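Local atomic coordinates of NUDIX hydrolase (Nitrosomonas europaea, PDB entry 2B0V), a protein that probably hydrolyses nucleoside di- and triphosphates and thiamine diphosphate, as a magnesium-dependent member of the NudJ subfamily of Nudix hydrolases. Residues A[119-122]-A[123-126]; A[128-131]-A[132-136]; A[14-18]-A[19-23]. All coordinates share one frame; numbering follows the deposited sequence. Where two conformers were deposited one is given.

Contact 1: A[119-122]-A[123-126]; sequences AKQA and MHRT. With EDO (1,2-ethanediol), chain D.
A 3-10 turn in the connection from helix 114-119 to helix 128-137 brings Lys120 and Gln121 against Met123 and His124. Two backbone bonds close it: Met123 N gives its hydrogen to Lys120 O at 2.9 Å, and His124 N does the same to Gln121 O at 3.0 Å, with an N-H...O angle of 161°. Both donors stand well above the carbonyl planes. Met123, deposited as selenomethionine, has its CG between the backbone N and the carbonyl carbon (chi1 64°), which brings CG to 3.2 Å from Lys120 O and lays the chain alongside the lysine. The two long, flexible chains run side by side, and Lys120 CE comes 3.9 Å from SE of Met123.

The buried His124 ring turns a face to Gln121, whose CA lies 3.6 Å from the ring centroid and 12° off its normal, a CH-pi contact. A histidine suits this place because its flat ring can lie against Gln121 CA while NE2 is hydrogen-bonded to Ile117 O in the preceding helix. With only a methyl group, as in alanine, Ile117 O would probably lose this mate and a gap open below Gln121 CA. Gln121 NE2 likewise reaches back, to Arg118 O. A water donates to Ala122 O at 2.9 Å and to His124 O at 2.8 Å. Arg125 NH1, in a salt bridge with Glu26, gives a weak hydrogen bond to O1 of a 1,2-ethanediol probably from the crystallisation liquor. The i+3 to i bonds mark this as a 3-10 turn, here joining helix 114-119 to helix 128-137.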
loop_
_atom_site.group_PDB
_atom_site.type_symbol
_atom_site.label_atom_id
_atom_site.label_comp_id
_atom_site.label_asym_id
_atom_site.label_seq_id
_atom_site.Cartn_x
_atom_site.Cartn_y
_atom_site.Cartn_z
ATOM N N ALA A 119 -5.038 -16.122 -7.053
ATOM C CA ALA A 119 -5.302 -17.415 -6.413
ATOM C C ALA A 119 -5.341 -17.280 -4.891
ATOM O O ALA A 119 -5.797 -18.171 -4.187
ATOM C CB ALA A 119 -4.252 -18.437 -6.852
ATOM N N LYS A 120 -4.863 -16.142 -4.396
ATOM C CA LYS A 120 -4.815 -15.889 -2.959
ATOM C C LYS A 120 -5.918 -14.925 -2.517
ATOM O O LYS A 120 -5.851 -14.370 -1.426
ATOM C CB LYS A 120 -3.428 -15.377 -2.572
ATOM C CG LYS A 120 -2.471 -16.523 -2.329
ATOM C CD LYS A 120 -1.147 -15.990 -1.823
ATOM C CE LYS A 120 -0.386 -17.077 -1.135
ATOM N NZ LYS A 120 -0.105 -18.185 -2.058
ATOM N N GLN A 121 -6.910 -14.716 -3.391
ATOM C CA GLN A 121 -7.984 -13.746 -3.169
ATOM C C GLN A 121 -8.646 -13.911 -1.797
ATOM O O GLN A 121 -8.884 -12.906 -1.106
ATOM C CB GLN A 121 -9.029 -13.836 -4.298
ATOM C CG GLN A 121 -9.721 -12.522 -4.622
ATOM C CD GLN A 121 -9.742 -12.170 -6.152
ATOM O OE1 GLN A 121 -10.274 -11.128 -6.545
ATOM N NE2 GLN A 121 -9.161 -13.033 -6.990
ATOM N N ALA A 122 -8.899 -15.158 -1.378
ATOM C CA ALA A 122 -9.559 -15.357 -0.083
ATOM C C ALA A 122 -8.765 -14.821 1.129
ATOM O O ALA A 122 -9.372 -14.512 2.163
ATOM C CB ALA A 122 -9.976 -16.836 0.118
HETATM N N MSE A 123 -7.440 -14.690 1.001
HETATM C CA MSE A 123 -6.604 -14.182 2.120
HETATM C C MSE A 123 -6.173 -12.723 1.878
HETATM O O MSE A 123 -5.369 -12.186 2.634
HETATM C CB MSE A 123 -5.404 -15.090 2.417
HETATM C CG MSE A 123 -4.406 -15.182 1.299
HETATM SE SE MSE A 123 -2.896 -16.368 1.758
HETATM C CE MSE A 123 -1.860 -15.048 2.690
ATOM N N HIS A 124 -6.732 -12.059 0.860
ATOM C CA HIS A 124 -6.449 -10.621 0.721
ATOM C C HIS A 124 -7.004 -9.890 1.942
ATOM O O HIS A 124 -8.116 -10.195 2.428
ATOM C CB HIS A 124 -7.091 -10.043 -0.516
ATOM C CG HIS A 124 -6.464 -10.485 -1.789
ATOM N ND1 HIS A 124 -6.823 -9.946 -3.002
ATOM C CD2 HIS A 124 -5.501 -11.400 -2.047
ATOM C CE1 HIS A 124 -6.142 -10.539 -3.964
ATOM N NE2 HIS A 124 -5.327 -11.419 -3.413
ATOM N N ARG A 125 -6.255 -8.885 2.401
ATOM C CA ARG A 125 -6.705 -8.121 3.554
ATOM C C ARG A 125 -8.068 -7.439 3.314
ATOM O O ARG A 125 -8.937 -7.461 4.183
ATOM C CB ARG A 125 -5.633 -7.119 3.984
ATOM C CG ARG A 125 -6.079 -6.164 5.068
ATOM C CD ARG A 125 -5.365 -6.438 6.337
ATOM N NE ARG A 125 -5.723 -5.549 7.460
ATOM C CZ ARG A 125 -4.929 -4.605 7.983
ATOM N NH1 ARG A 125 -3.711 -4.366 7.474
ATOM N NH2 ARG A 125 -5.355 -3.885 9.031
ATOM N N THR A 126 -8.252 -6.864 2.137
ATOM C CA THR A 126 -9.540 -6.209 1.785
ATOM C C THR A 126 -9.750 -6.378 0.288
ATOM O O THR A 126 -8.818 -6.756 -0.414
ATOM C CB THR A 126 -9.510 -4.673 2.056
ATOM O OG1 THR A 126 -8.642 -4.045 1.109
ATOM C CG2 THR A 126 -9.061 -4.320 3.515
HETATM C C1 EDO D . -0.298 -1.966 7.401
HETATM O O1 EDO D . -1.563 -2.211 6.707
HETATM C C2 EDO D . -0.323 -0.903 8.523
HETATM O O2 EDO D . 0.963 -0.253 8.783
HETATM O O HOH W 1 -9.477 -12.149 3.873
#

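Contact 2: A[128-131]-A[132-136]; sequences LVMQ and CIEDY
Cys132 meets Leu128 one turn back on helix 128-137, an alpha helix laid against the mixed sheet of the Nudix fold. Its N donates to Leu128 O at 2.8 Å, the ordinary i to i+4 bond. A chi1 of -67° directs SG back toward Leu128, 4.1 Å from Leu128 CB, on the side of the helix where both residues face strands 62-77 and 82-96; the small cysteine packs there against Tyr73, Arg86 and Thr88.

Ile133 follows on a buried side shared with Met130, deposited as selenomethionine. Its CG2 branch touches Met130 CE at 4.0 Å, the two chains crossing obliquely. Its CD1 runs back to Val129 O at 3.5 Å. Branched and flexible apolar groups suit this side, because Ile114 of helix 114-119 packs against both.

Glu134 is exposed, and its N bonds to Met130 O at 3.0 Å, nearly along the C=O axis. The glutamate chain is extended beyond CG and meets the Met130 chain at about a right angle, OE2 lying 3.6 Å from Met130 CG. Both CG and this carboxylate oxygen of Glu134 therefore lie against the methionine chain, a place that suits a residue with an aliphatic stem and a polar end at the surface.

Asp135 repeats the backbone bond, its N donating to Gln131 O at 2.9 Å. The firm partner of its OD2 is Tyr73 OH on strand 62-77, so a short acidic chain fastens the helix to the sheet. Tyr136 carries the pattern into the last turn, where its N is hydrogen-bonded to Cys132 O at 3.1 Å.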
loop_
_atom_site.group_PDB
_atom_site.type_symbol
_atom_site.label_atom_id
_atom_site.label_comp_id
_atom_site.label_asym_id
_atom_site.label_seq_id
_atom_site.Cartn_x
_atom_site.Cartn_y
_atom_site.Cartn_z
ATOM N N LEU A 128 -9.742 -4.123 -1.722
ATOM C CA LEU A 128 -8.913 -3.116 -2.383
ATOM C C LEU A 128 -7.573 -3.632 -2.874
ATOM O O LEU A 128 -6.939 -3.015 -3.758
ATOM C CB LEU A 128 -8.698 -1.900 -1.478
ATOM C CG LEU A 128 -9.920 -1.185 -0.906
ATOM C CD1 LEU A 128 -9.392 0.130 -0.384
ATOM C CD2 LEU A 128 -11.055 -0.997 -1.943
ATOM N N VAL A 129 -7.142 -4.761 -2.302
ATOM C CA VAL A 129 -5.853 -5.331 -2.705
ATOM C C VAL A 129 -5.932 -5.635 -4.183
ATOM O O VAL A 129 -5.037 -5.260 -4.972
ATOM C CB VAL A 129 -5.510 -6.602 -1.905
ATOM C CG1 VAL A 129 -4.201 -7.164 -2.380
ATOM C CG2 VAL A 129 -5.384 -6.239 -0.430
HETATM N N MSE A 130 -7.011 -6.315 -4.583
HETATM C CA MSE A 130 -7.168 -6.633 -5.985
HETATM C C MSE A 130 -7.558 -5.398 -6.801
HETATM O O MSE A 130 -7.035 -5.171 -7.906
HETATM C CB MSE A 130 -8.219 -7.761 -6.141
HETATM C CG MSE A 130 -8.293 -8.371 -7.507
HETATM SE SE MSE A 130 -6.748 -9.580 -7.742
HETATM C CE MSE A 130 -5.863 -8.393 -8.942
ATOM N N GLN A 131 -8.462 -4.583 -6.262
ATOM C CA GLN A 131 -8.978 -3.443 -7.049
ATOM C C GLN A 131 -7.857 -2.470 -7.410
ATOM O O GLN A 131 -7.793 -1.966 -8.556
ATOM C CB GLN A 131 -10.096 -2.693 -6.313
ATOM C CG GLN A 131 -10.818 -1.661 -7.219
ATOM C CD GLN A 131 -11.430 -2.327 -8.447
ATOM O OE1 GLN A 131 -11.142 -1.971 -9.592
ATOM N NE2 GLN A 131 -12.199 -3.346 -8.209
ATOM N N CYS A 132 -6.976 -2.179 -6.447
ATOM C CA CYS A 132 -5.857 -1.223 -6.660
ATOM C C CYS A 132 -4.954 -1.703 -7.810
ATOM O O CYS A 132 -4.479 -0.941 -8.644
ATOM C CB CYS A 132 -5.086 -1.006 -5.337
ATOM S SG CYS A 132 -6.056 -0.126 -4.034
ATOM N N ILE A 133 -4.728 -3.014 -7.848
ATOM C CA ILE A 133 -3.915 -3.596 -8.941
ATOM C C ILE A 133 -4.628 -3.521 -10.287
ATOM O O ILE A 133 -4.015 -3.180 -11.293
ATOM C CB ILE A 133 -3.534 -5.075 -8.614
ATOM C CG1 ILE A 133 -2.521 -5.073 -7.476
ATOM C CG2 ILE A 133 -2.956 -5.787 -9.849
ATOM C CD1 ILE A 133 -2.312 -6.452 -6.797
ATOM N N GLU A 134 -5.923 -3.824 -10.298
ATOM C CA GLU A 134 -6.731 -3.735 -11.522
ATOM C C GLU A 134 -6.703 -2.339 -12.121
ATOM O O GLU A 134 -6.451 -2.187 -13.306
ATOM C CB GLU A 134 -8.166 -4.187 -11.247
ATOM C CG GLU A 134 -8.188 -5.700 -10.904
ATOM C CD GLU A 134 -9.562 -6.198 -10.470
ATOM O OE1 GLU A 134 -10.379 -5.405 -9.944
ATOM O OE2 GLU A 134 -9.803 -7.409 -10.631
ATOM N N ASP A 135 -6.889 -1.330 -11.271
ATOM C CA ASP A 135 -6.916 0.050 -11.712
ATOM C C ASP A 135 -5.538 0.451 -12.259
ATOM O O ASP A 135 -5.446 1.079 -13.312
ATOM C CB ASP A 135 -7.386 0.935 -10.565
ATOM C CG ASP A 135 -8.871 0.740 -10.255
ATOM O OD1 ASP A 135 -9.577 0.164 -11.110
ATOM O OD2 ASP A 135 -9.346 1.194 -9.186
ATOM N N TYR A 136 -4.474 0.032 -11.579
ATOM C CA TYR A 136 -3.115 0.297 -12.035
ATOM C C TYR A 136 -2.892 -0.354 -13.412
ATOM O O TYR A 136 -2.353 0.281 -14.347
ATOM C CB TYR A 136 -2.109 -0.276 -11.034
ATOM C CG TYR A 136 -0.692 -0.283 -11.553
ATOM C CD1 TYR A 136 0.066 0.887 -11.590
ATOM C CD2 TYR A 136 -0.118 -1.466 -12.017
ATOM C CE1 TYR A 136 1.344 0.885 -12.081
ATOM C CE2 TYR A 136 1.189 -1.484 -12.515
ATOM C CZ TYR A 136 1.912 -0.304 -12.534
ATOM O OH TYR A 136 3.197 -0.327 -13.037
#

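Contact 3: A[14-18]-A[19-23]; sequences VIEQD and DKYLL
Val14 and Tyr21 meet across an antiparallel beta hairpin formed by strands 8-17 and 20-26, whose two-residue loop is a type I' turn. With chi1 of 176° Val14 sends CG1 to the edge of the tyrosine ring, 3.7 Å from CE1 of Tyr21.

Ile15 faces the other way and lies beside Leu22, both apolar because strands 82-96 and 106-113 supply Val93 and Trp111 to the same cluster. Its O accepts the hydrogen of Leu22 N at 2.9 Å, and a water takes the hydrogen of Ile15 N while donating to Leu22 O, extending the pairing where the strands draw apart.

Glu16 pairs with Tyr21 as a non-hydrogen-bonded pair, and its side chain does two jobs. CG passes over the tyrosine face, 4.1 Å from the ring centroid and offset toward the rim, a CH-pi contact. The chain then bends at chi2 (-104°), which brings OE2 back to the turn, where its anti lone pair receives Asp19 N at 2.9 Å. OE1 is held by Tyr136 OH. The nearby Asp19 carboxylate is a like charge and may raise the proton affinity of either group.

Gln17 forms the hydrogen-bonded pair with Lys20: Gln17 N gives to Lys20 O at 2.9 Å, and Lys20 N returns a bond to Gln17 O.

Asp18 and Asp19 take the left-handed backbone angles of the turn, which aspartate tolerates better than most residues. At this corner the extended Lys20 chain runs past the loop, its CG lying 4.0 Å from Asp18 O.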
loop_
_atom_site.group_PDB
_atom_site.type_symbol
_atom_site.label_atom_id
_atom_site.label_comp_id
_atom_site.label_asym_id
_atom_site.label_seq_id
_atom_site.Cartn_x
_atom_site.Cartn_y
_atom_site.Cartn_z
ATOM N N VAL A 14 1.376 0.525 -5.001
ATOM C CA VAL A 14 1.421 -0.469 -6.050
ATOM C C VAL A 14 2.808 -0.410 -6.655
ATOM O O VAL A 14 3.171 0.586 -7.299
ATOM C CB VAL A 14 0.313 -0.255 -7.129
ATOM C CG1 VAL A 14 0.473 -1.267 -8.276
ATOM C CG2 VAL A 14 -1.087 -0.397 -6.494
ATOM N N ILE A 15 3.594 -1.459 -6.398
ATOM C CA ILE A 15 4.991 -1.509 -6.853
ATOM C C ILE A 15 5.122 -2.708 -7.784
ATOM O O ILE A 15 5.099 -3.841 -7.327
ATOM C CB ILE A 15 5.950 -1.667 -5.648
ATOM C CG1 ILE A 15 5.828 -0.450 -4.709
ATOM C CG2 ILE A 15 7.418 -1.788 -6.155
ATOM C CD1 ILE A 15 6.222 -0.768 -3.254
ATOM N N GLU A 16 5.255 -2.441 -9.081
ATOM C CA GLU A 16 5.245 -3.472 -10.152
ATOM C C GLU A 16 6.572 -3.417 -10.866
ATOM O O GLU A 16 7.013 -2.345 -11.277
ATOM C CB GLU A 16 4.121 -3.175 -11.164
ATOM C CG GLU A 16 3.930 -4.229 -12.273
ATOM C CD GLU A 16 4.502 -3.757 -13.603
ATOM O OE1 GLU A 16 4.199 -2.597 -13.998
ATOM O OE2 GLU A 16 5.276 -4.538 -14.236
ATOM N N GLN A 17 7.208 -4.568 -11.002
ATOM C CA GLN A 17 8.486 -4.683 -11.676
ATOM C C GLN A 17 8.412 -5.985 -12.447
ATOM O O GLN A 17 8.204 -7.055 -11.858
ATOM C CB GLN A 17 9.613 -4.679 -10.637
ATOM C CG GLN A 17 11.027 -4.540 -11.176
ATOM C CD GLN A 17 12.072 -4.409 -10.051
ATOM O OE1 GLN A 17 11.829 -3.784 -9.001
ATOM N NE2 GLN A 17 13.253 -4.971 -10.288
ATOM N N ASP A 18 8.503 -5.879 -13.777
ATOM C CA ASP A 18 8.402 -7.037 -14.672
ATOM C C ASP A 18 7.178 -7.950 -14.392
ATOM O O ASP A 18 7.316 -9.184 -14.302
ATOM C CB ASP A 18 9.703 -7.871 -14.659
ATOM C CG ASP A 18 10.978 -7.033 -14.917
ATOM O OD1 ASP A 18 10.963 -6.027 -15.680
ATOM O OD2 ASP A 18 12.030 -7.412 -14.354
ATOM N N ASP A 19 5.996 -7.334 -14.261
ATOM C CA ASP A 19 4.713 -8.056 -14.111
ATOM C C ASP A 19 4.570 -8.783 -12.762
ATOM O O ASP A 19 3.677 -9.601 -12.593
ATOM C CB ASP A 19 4.445 -9.006 -15.305
ATOM C CG ASP A 19 4.656 -8.319 -16.644
ATOM O OD1 ASP A 19 3.963 -7.320 -16.915
ATOM O OD2 ASP A 19 5.537 -8.753 -17.405
ATOM N N LYS A 20 5.426 -8.441 -11.799
ATOM C CA LYS A 20 5.243 -8.871 -10.406
ATOM C C LYS A 20 5.072 -7.685 -9.471
ATOM O O LYS A 20 5.581 -6.580 -9.750
ATOM C CB LYS A 20 6.431 -9.695 -9.947
ATOM C CG LYS A 20 6.666 -10.928 -10.810
ATOM C CD LYS A 20 7.601 -11.848 -10.127
ATOM C CE LYS A 20 7.936 -13.073 -10.986
ATOM N NZ LYS A 20 8.602 -12.596 -12.233
ATOM N N TYR A 21 4.353 -7.903 -8.374
ATOM C CA TYR A 21 4.043 -6.821 -7.433
ATOM C C TYR A 21 4.639 -7.110 -6.068
ATOM O O TYR A 21 4.518 -8.221 -5.570
ATOM C CB TYR A 21 2.533 -6.656 -7.279
ATOM C CG TYR A 21 1.842 -6.256 -8.557
ATOM C CD1 TYR A 21 1.608 -4.916 -8.836
ATOM C CD2 TYR A 21 1.424 -7.218 -9.480
ATOM C CE1 TYR A 21 0.966 -4.526 -10.021
ATOM C CE2 TYR A 21 0.777 -6.848 -10.669
ATOM C CZ TYR A 21 0.556 -5.508 -10.933
ATOM O OH TYR A 21 -0.079 -5.149 -12.104
ATOM N N LEU A 22 5.260 -6.089 -5.452
ATOM C CA LEU A 22 5.764 -6.220 -4.094
ATOM C C LEU A 22 4.612 -6.071 -3.091
ATOM O O LEU A 22 4.035 -4.967 -2.945
ATOM C CB LEU A 22 6.826 -5.132 -3.794
ATOM C CG LEU A 22 7.574 -5.256 -2.465
ATOM C CD1 LEU A 22 8.306 -6.600 -2.295
ATOM C CD2 LEU A 22 8.539 -4.038 -2.343
ATOM N N LEU A 23 4.318 -7.168 -2.376
ATOM C CA LEU A 23 3.222 -7.228 -1.424
ATOM C C LEU A 23 3.739 -7.716 -0.117
ATOM O O LEU A 23 4.851 -8.277 -0.039
ATOM C CB LEU A 23 2.125 -8.185 -1.913
ATOM C CG LEU A 23 1.432 -7.840 -3.247
ATOM C CD1 LEU A 23 0.424 -8.961 -3.684
ATOM C CD2 LEU A 23 0.757 -6.422 -3.229
HETATM O O HOH W 2 2.502 -3.326 -4.440
#

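In the fold
From the N terminus, contact 3 comes first and closes the hairpin between strands 8-17 and 20-26. Much later in the chain contact 1 turns the connection after helix 114-119, and contact 2 follows directly along helix 128-137. The three stand in series; none encloses or crosses another. In space contact 2 is the middle member. Its Val129 and Met130 pack on His124 of contact 1, and at the far end Ile133 and Tyr136 pack against Tyr21 and Val14 of contact 3. Contacts 1 and 3 do not touch, so the helix bridges the hairpin and the interhelical turn.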